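Local structure of regulator of nonsense transcripts 2 (Homo sapiens, 4CEM) at residues 108-113 with 118-123; 27-32 with 162-167; 242-247 with 304-309. The protein acts in nonsense-mediated mRNA decay as the factor UPF2, and the crystallised fragment carries the first of its three MIF4G domains, an all-helical module. One frame throughout, in Å; residues are numbered along the deposited sequence.

Contact 1 (108-113 with 118-123); sequences HLCSLF and ADFAPS
The F120 ring carries CB of F113 over the middle of one face, a CH-pi contact in which that carbon sits 3.4 Å from the F120 ring centroid. At the F120 ring edge lies the sulfur of C110, with SG 5.3 Å from the centroid, a sulfur-aromatic approach. The F113 and F120 rings are nearly parallel, at 14°, but offset, with little of one lying over the other and centroids 4.9 Å apart. Thus the methylene of F113, more than its ring, fills the face of F120. F120 gets there because its CG stands anti to the backbone N (chi1 -173°), which sends the ring across to helix 103-116. There its CE2 packs 3.9 Å from C110 CB. A flat, wide phenyl suits this place, since it can lie across a whole turn of the facing helix, while the small cysteine lets it come close. The pair is buried; V90 and I93 of helix 86-95, which touch F120, and F77, which meets F113 edge-to-face, are among its surroundings. The arrangement is an apolar join across the short turn between two consecutive helices, 103-116 and 120-137, consistent with the stacked helices of the HEAT-like MIF4G fold.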
# COMPACT_ATOMS: atom_id res chain seq x y z
N HIS A 108 -9.36 5.59 -10.23
CA HIS A 108 -10.09 5.91 -11.46
C HIS A 108 -10.80 7.23 -11.33
O HIS A 108 -10.74 8.04 -12.25
CB HIS A 108 -11.08 4.79 -11.82
CG HIS A 108 -12.14 5.19 -12.83
ND1 HIS A 108 -11.90 5.24 -14.16
CD2 HIS A 108 -13.47 5.55 -12.66
CE1 HIS A 108 -13.01 5.62 -14.80
NE2 HIS A 108 -13.98 5.81 -13.88
N LEU A 109 -11.47 7.46 -10.20
CA LEU A 109 -12.20 8.71 -9.98
C LEU A 109 -11.22 9.86 -9.85
O LEU A 109 -11.48 10.94 -10.36
CB LEU A 109 -13.11 8.65 -8.76
CG LEU A 109 -14.36 7.78 -8.91
CD1 LEU A 109 -15.12 7.65 -7.59
CD2 LEU A 109 -15.27 8.29 -10.02
N CYS A 110 -10.10 9.62 -9.17
CA CYS A 110 -9.06 10.64 -9.06
C CYS A 110 -8.51 11.06 -10.44
O CYS A 110 -8.15 12.22 -10.64
CB CYS A 110 -7.92 10.18 -8.15
SG CYS A 110 -8.32 10.13 -6.38
N SER A 111 -8.48 10.12 -11.39
CA SER A 111 -8.00 10.41 -12.74
C SER A 111 -9.00 11.23 -13.55
O SER A 111 -8.60 12.07 -14.36
CB SER A 111 -7.67 9.12 -13.50
OG SER A 111 -6.67 8.38 -12.82
N LEU A 112 -10.29 10.99 -13.35
CA LEU A 112 -11.29 11.81 -14.04
C LEU A 112 -11.25 13.26 -13.51
O LEU A 112 -11.36 14.20 -14.29
CB LEU A 112 -12.70 11.22 -13.89
CG LEU A 112 -12.97 9.83 -14.47
CD1 LEU A 112 -14.38 9.39 -14.08
CD2 LEU A 112 -12.81 9.82 -15.98
N PHE A 113 -11.08 13.42 -12.21
CA PHE A 113 -10.91 14.75 -11.60
C PHE A 113 -9.68 15.43 -12.17
O PHE A 113 -9.75 16.53 -12.70
CB PHE A 113 -10.76 14.65 -10.08
CG PHE A 113 -12.05 14.78 -9.32
CD1 PHE A 113 -12.62 16.03 -9.11
CD2 PHE A 113 -12.69 13.66 -8.80
CE1 PHE A 113 -13.81 16.16 -8.41
CE2 PHE A 113 -13.87 13.78 -8.10
CZ PHE A 113 -14.43 15.04 -7.90
N ALA A 118 -7.48 21.33 -13.26
CA ALA A 118 -6.10 21.67 -12.88
C ALA A 118 -5.86 21.79 -11.38
O ALA A 118 -4.77 21.49 -10.91
CB ALA A 118 -5.67 22.95 -13.58
N ASP A 119 -6.88 22.19 -10.62
CA ASP A 119 -6.74 22.37 -9.17
C ASP A 119 -6.67 21.08 -8.38
O ASP A 119 -6.35 21.10 -7.18
CB ASP A 119 -7.91 23.17 -8.60
CG ASP A 119 -7.91 24.60 -9.05
OD1 ASP A 119 -6.96 25.00 -9.76
OD2 ASP A 119 -8.87 25.33 -8.70
N PHE A 120 -6.99 19.95 -9.01
CA PHE A 120 -7.16 18.71 -8.26
C PHE A 120 -5.87 18.20 -7.64
O PHE A 120 -5.82 17.99 -6.42
CB PHE A 120 -7.77 17.63 -9.15
CG PHE A 120 -8.14 16.38 -8.39
CD1 PHE A 120 -9.18 16.39 -7.48
CD2 PHE A 120 -7.43 15.20 -8.59
CE1 PHE A 120 -9.52 15.24 -6.77
CE2 PHE A 120 -7.76 14.06 -7.88
CZ PHE A 120 -8.81 14.08 -6.98
N ALA A 121 -4.85 17.98 -8.46
CA ALA A 121 -3.62 17.32 -7.99
C ALA A 121 -2.95 18.08 -6.84
O ALA A 121 -2.63 17.46 -5.82
CB ALA A 121 -2.64 17.11 -9.14
N PRO A 122 -2.76 19.40 -6.98
CA PRO A 122 -2.18 20.21 -5.89
C PRO A 122 -2.98 20.15 -4.58
O PRO A 122 -2.40 19.99 -3.51
CB PRO A 122 -2.20 21.63 -6.46
CG PRO A 122 -2.21 21.46 -7.94
CD PRO A 122 -3.03 20.23 -8.18
N SER A 123 -4.31 20.24 -4.68
CA SER A 123 -5.18 20.06 -3.51
C SER A 123 -5.06 18.67 -2.89
O SER A 123 -4.91 18.54 -1.68
CB SER A 123 -6.64 20.31 -3.88
OG SER A 123 -6.74 21.44 -4.73

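Contact 2 (27-32 with 162-167); sequences ELRSKN and FTDKEG
A capping box opens helix 164-181, and its first helical residue, D164, receives R29 from helix 6-33 in a surface salt bridge. In the box, T163 is the N-cap: its OG1 accepts from E166 N at 3.3 Å, while E166 OE1 takes the T163 N-H at 2.9 Å. The hydroxyl of threonine and the carboxylate of glutamate suit these positions, each receiving a backbone N-H at the helix start. Across the contact, R29 NH2 donates to D164 OD1 at 3.2 Å, with a nearly straight N-H...O angle of 166°. The oxygen lies at the edge of the guanidinium, close to its plane, but the carboxylate plane is turned 33° from it, and a single N-H...O hydrogen bond joins the two groups, making the salt bridge one-pronged. The R29 chain bends at chi3 (-86°) to bring its head round to D164. The same head gives NE to the carbonyl of I158, and OD2 of D164 forms a salt bridge with K232. A leucine in place of R29 would probably leave the I158 carbonyl without this donor and D164 without its charged mate on helix 6-33. With K232 and R29 on its two oxygens, and at the positive N-terminal end of a helix, the D164 carboxylate is likely to be stabilised in its charged form.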
# COMPACT_ATOMS: atom_id res chain seq x y z
N GLU A 27 -1.45 2.78 -19.03
CA GLU A 27 -2.53 3.44 -19.75
C GLU A 27 -2.96 4.70 -18.98
O GLU A 27 -3.05 5.78 -19.55
CB GLU A 27 -3.69 2.45 -19.90
CG GLU A 27 -4.74 2.83 -20.93
CD GLU A 27 -6.10 2.17 -20.67
OE1 GLU A 27 -6.16 1.11 -19.99
OE2 GLU A 27 -7.13 2.70 -21.16
N LEU A 28 -3.21 4.54 -17.68
CA LEU A 28 -3.57 5.65 -16.81
C LEU A 28 -2.49 6.72 -16.69
O LEU A 28 -2.80 7.91 -16.72
CB LEU A 28 -3.92 5.13 -15.41
CG LEU A 28 -5.34 4.60 -15.26
CD1 LEU A 28 -5.59 4.18 -13.82
CD2 LEU A 28 -6.35 5.65 -15.71
N ARG A 29 -1.24 6.30 -16.55
CA ARG A 29 -0.12 7.25 -16.47
C ARG A 29 -0.05 8.10 -17.74
O ARG A 29 0.19 9.30 -17.67
CB ARG A 29 1.22 6.53 -16.20
CG ARG A 29 2.49 7.31 -16.53
CD ARG A 29 3.74 6.67 -15.94
NE ARG A 29 3.93 7.12 -14.57
CZ ARG A 29 4.89 7.94 -14.15
NH1 ARG A 29 5.82 8.41 -14.97
NH2 ARG A 29 4.93 8.29 -12.88
N SER A 30 -0.26 7.48 -18.89
CA SER A 30 -0.19 8.20 -20.16
C SER A 30 -1.24 9.31 -20.21
O SER A 30 -0.90 10.47 -20.48
CB SER A 30 -0.38 7.23 -21.32
OG SER A 30 -0.14 7.88 -22.55
N LYS A 31 -2.49 8.96 -19.93
CA LYS A 31 -3.60 9.93 -19.92
C LYS A 31 -3.40 11.05 -18.91
O LYS A 31 -3.66 12.22 -19.21
CB LYS A 31 -4.95 9.26 -19.64
CG LYS A 31 -5.82 9.11 -20.87
CD LYS A 31 -7.30 8.95 -20.52
CE LYS A 31 -8.20 9.61 -21.56
NZ LYS A 31 -9.64 9.53 -21.17
N ASN A 32 -2.96 10.69 -17.71
CA ASN A 32 -2.83 11.66 -16.64
C ASN A 32 -1.71 12.66 -16.89
O ASN A 32 -1.90 13.86 -16.73
CB ASN A 32 -2.65 10.96 -15.30
CG ASN A 32 -3.93 10.33 -14.80
OD1 ASN A 32 -5.02 10.81 -15.11
ND2 ASN A 32 -3.81 9.27 -14.03
N PHE A 162 0.20 12.52 -9.24
CA PHE A 162 1.36 13.19 -8.65
C PHE A 162 2.60 12.99 -9.51
O PHE A 162 2.81 11.91 -10.07
CB PHE A 162 1.66 12.66 -7.25
CG PHE A 162 0.54 12.81 -6.28
CD1 PHE A 162 -0.40 13.83 -6.40
CD2 PHE A 162 0.44 11.95 -5.20
CE1 PHE A 162 -1.43 13.96 -5.48
CE2 PHE A 162 -0.59 12.08 -4.28
CZ PHE A 162 -1.52 13.09 -4.42
N THR A 163 3.46 14.01 -9.58
CA THR A 163 4.71 13.91 -10.30
C THR A 163 5.63 13.03 -9.50
O THR A 163 5.38 12.78 -8.34
CB THR A 163 5.39 15.28 -10.47
OG1 THR A 163 5.73 15.82 -9.18
CG2 THR A 163 4.48 16.25 -11.25
N ASP A 164 6.71 12.56 -10.12
CA ASP A 164 7.65 11.70 -9.41
C ASP A 164 8.14 12.39 -8.15
O ASP A 164 8.07 11.81 -7.07
CB ASP A 164 8.83 11.33 -10.31
CG ASP A 164 8.46 10.31 -11.39
OD1 ASP A 164 7.29 9.87 -11.49
OD2 ASP A 164 9.37 9.93 -12.15
N LYS A 165 8.62 13.64 -8.28
CA LYS A 165 9.11 14.40 -7.12
C LYS A 165 8.09 14.40 -5.99
O LYS A 165 8.36 13.88 -4.91
CB LYS A 165 9.42 15.86 -7.48
CG LYS A 165 10.62 16.07 -8.38
CD LYS A 165 10.87 17.56 -8.61
CE LYS A 165 12.20 17.83 -9.32
NZ LYS A 165 12.69 19.22 -9.10
N GLU A 166 6.92 14.97 -6.25
CA GLU A 166 5.87 15.14 -5.25
C GLU A 166 5.52 13.81 -4.58
O GLU A 166 5.64 13.68 -3.36
CB GLU A 166 4.60 15.70 -5.90
CG GLU A 166 4.71 17.10 -6.49
CD GLU A 166 3.60 17.42 -7.49
OE1 GLU A 166 2.97 16.47 -8.03
OE2 GLU A 166 3.37 18.63 -7.76
N GLY A 167 5.12 12.84 -5.39
CA GLY A 167 4.64 11.55 -4.90
C GLY A 167 5.70 10.64 -4.30
O GLY A 167 5.47 10.03 -3.24

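Contact 3 (242-247 with 304-309); sequences EYFTSL and LDENMP
At chi1 175° the F244 ring swings off helix 230-259 toward residues 304-307; L304, at chi1 -56°, turns CD1 back to it. CD1 of L304 rests 3.6 Å from F244 CB; the two side chains run past each other in opposite directions, so the leucine packs beside the root of the phenylalanine and not against the far end of its ring. That far end is met by E306, whose CB comes to 3.5 Å from F244 CE2. With chi1 of E306 at -70° its CG stays alongside the ring, 3.9 Å from F244 CE2; the bend at chi2 then takes the carboxylate off the ring. CB and CG, the aliphatic part of the glutamate, do the touching. A phenylalanine suits this site because it is long enough to span from L304 to E306 and beyond. The chain reaches this position through a Schellman motif ending helix 283-303: D305 takes a positive phi and turns the backbone out of the helix into an extended segment. D305 is held from outside by salt bridges to R209 and K212. A301 of helix 283-303 also packs against F244. Further along, N307 OD1 is hydrogen-bonded to R209 NH1, while the carbonyl O of N307 lies at the F244 ring edge, in its plane, 4.0 Å from CZ.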
# COMPACT_ATOMS: atom_id res chain seq x y z
N GLU A 242 16.61 -2.44 4.90
CA GLU A 242 16.92 -1.96 6.23
C GLU A 242 15.79 -2.32 7.21
O GLU A 242 16.06 -2.74 8.33
CB GLU A 242 17.11 -0.46 6.17
CG GLU A 242 17.74 0.16 7.39
CD GLU A 242 17.69 1.67 7.30
OE1 GLU A 242 17.93 2.20 6.19
OE2 GLU A 242 17.40 2.32 8.33
N TYR A 243 14.55 -2.16 6.78
CA TYR A 243 13.41 -2.62 7.57
C TYR A 243 13.48 -4.13 7.74
O TYR A 243 13.33 -4.65 8.84
CB TYR A 243 12.08 -2.28 6.89
CG TYR A 243 10.87 -2.65 7.71
CD1 TYR A 243 10.31 -1.74 8.62
CD2 TYR A 243 10.27 -3.89 7.59
CE1 TYR A 243 9.20 -2.07 9.37
CE2 TYR A 243 9.15 -4.23 8.33
CZ TYR A 243 8.61 -3.32 9.22
OH TYR A 243 7.50 -3.65 9.97
N PHE A 244 13.72 -4.82 6.63
CA PHE A 244 13.80 -6.27 6.64
C PHE A 244 14.89 -6.75 7.58
O PHE A 244 14.70 -7.74 8.30
CB PHE A 244 14.05 -6.81 5.24
CG PHE A 244 14.26 -8.28 5.21
CD1 PHE A 244 13.19 -9.14 5.39
CD2 PHE A 244 15.54 -8.82 5.04
CE1 PHE A 244 13.38 -10.52 5.39
CE2 PHE A 244 15.73 -10.19 5.04
CZ PHE A 244 14.65 -11.04 5.22
N THR A 245 16.03 -6.08 7.55
CA THR A 245 17.12 -6.33 8.49
C THR A 245 16.63 -6.21 9.95
O THR A 245 16.76 -7.14 10.75
CB THR A 245 18.27 -5.34 8.26
OG1 THR A 245 18.86 -5.60 6.99
CG2 THR A 245 19.32 -5.45 9.36
N SER A 246 16.06 -5.06 10.26
CA SER A 246 15.46 -4.82 11.56
C SER A 246 14.49 -5.94 11.94
O SER A 246 14.51 -6.43 13.06
CB SER A 246 14.75 -3.46 11.57
OG SER A 246 13.66 -3.45 12.46
N LEU A 247 13.64 -6.35 11.00
CA LEU A 247 12.63 -7.38 11.26
C LEU A 247 13.25 -8.74 11.55
O LEU A 247 12.67 -9.55 12.28
CB LEU A 247 11.66 -7.48 10.08
CG LEU A 247 10.53 -8.52 10.18
CD1 LEU A 247 9.56 -8.15 11.29
CD2 LEU A 247 9.81 -8.64 8.85
N LEU A 304 11.31 -9.23 -1.21
CA LEU A 304 12.61 -8.61 -1.36
C LEU A 304 13.69 -9.57 -1.90
O LEU A 304 14.84 -9.15 -2.09
CB LEU A 304 13.06 -8.01 -0.03
CG LEU A 304 12.08 -7.00 0.58
CD1 LEU A 304 12.60 -6.46 1.91
CD2 LEU A 304 11.81 -5.87 -0.39
N ASP A 305 13.32 -10.82 -2.18
CA ASP A 305 14.25 -11.86 -2.68
C ASP A 305 15.44 -12.12 -1.75
O ASP A 305 16.53 -12.48 -2.21
CB ASP A 305 14.73 -11.51 -4.10
CG ASP A 305 15.50 -12.67 -4.77
OD1 ASP A 305 15.21 -13.86 -4.49
OD2 ASP A 305 16.41 -12.37 -5.59
N GLU A 306 15.22 -11.98 -0.45
CA GLU A 306 16.25 -12.23 0.56
C GLU A 306 16.08 -13.62 1.15
O GLU A 306 14.97 -14.16 1.18
CB GLU A 306 16.17 -11.17 1.66
CG GLU A 306 16.58 -9.78 1.23
CD GLU A 306 18.07 -9.66 0.96
OE1 GLU A 306 18.82 -10.62 1.23
OE2 GLU A 306 18.51 -8.59 0.49
N ASN A 307 17.19 -14.21 1.59
CA ASN A 307 17.13 -15.49 2.32
C ASN A 307 16.71 -15.23 3.76
O ASN A 307 16.93 -14.14 4.30
CB ASN A 307 18.47 -16.23 2.28
CG ASN A 307 18.65 -17.06 1.02
OD1 ASN A 307 17.72 -17.73 0.56
ND2 ASN A 307 19.86 -17.03 0.46
N MSE A 308 16.11 -16.23 4.39
CA MSE A 308 15.79 -16.16 5.81
C MSE A 308 17.02 -16.53 6.60
O MSE A 308 17.76 -17.42 6.19
CB MSE A 308 14.71 -17.18 6.16
CG MSE A 308 13.83 -16.69 7.32
SE MSE A 308 12.51 -15.40 6.63
CE MSE A 308 11.92 -16.63 5.21
N PRO A 309 17.25 -15.85 7.73
CA PRO A 309 18.31 -16.35 8.61
C PRO A 309 17.95 -17.73 9.15
O PRO A 309 16.76 -18.09 9.18
CB PRO A 309 18.35 -15.32 9.74
CG PRO A 309 17.00 -14.69 9.72
CD PRO A 309 16.67 -14.60 8.26

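Contacts 1 and 2 are neighbours, their centres 11 Å apart, and they touch: N32 ND2 and S111 OG are probably hydrogen-bonded, and the F162 ring packs on the backbone of A121. Along the chain, both segments of contact 1 fall between those of contact 2; in space, helix 6-33 and the start of helix 164-181 meet against helices 103-116 and 120-137. Contact 3 follows later, with its centre 37 Å from that of contact 1 and 30 Å from that of contact 2. Contact 1 joins consecutive helices, contact 2 helices far apart in sequence, contact 3 helix 230-259 and the chain leaving helix 283-303. Contacts 1 and 3 lie on opposite sides of the centre of this all-helical chain.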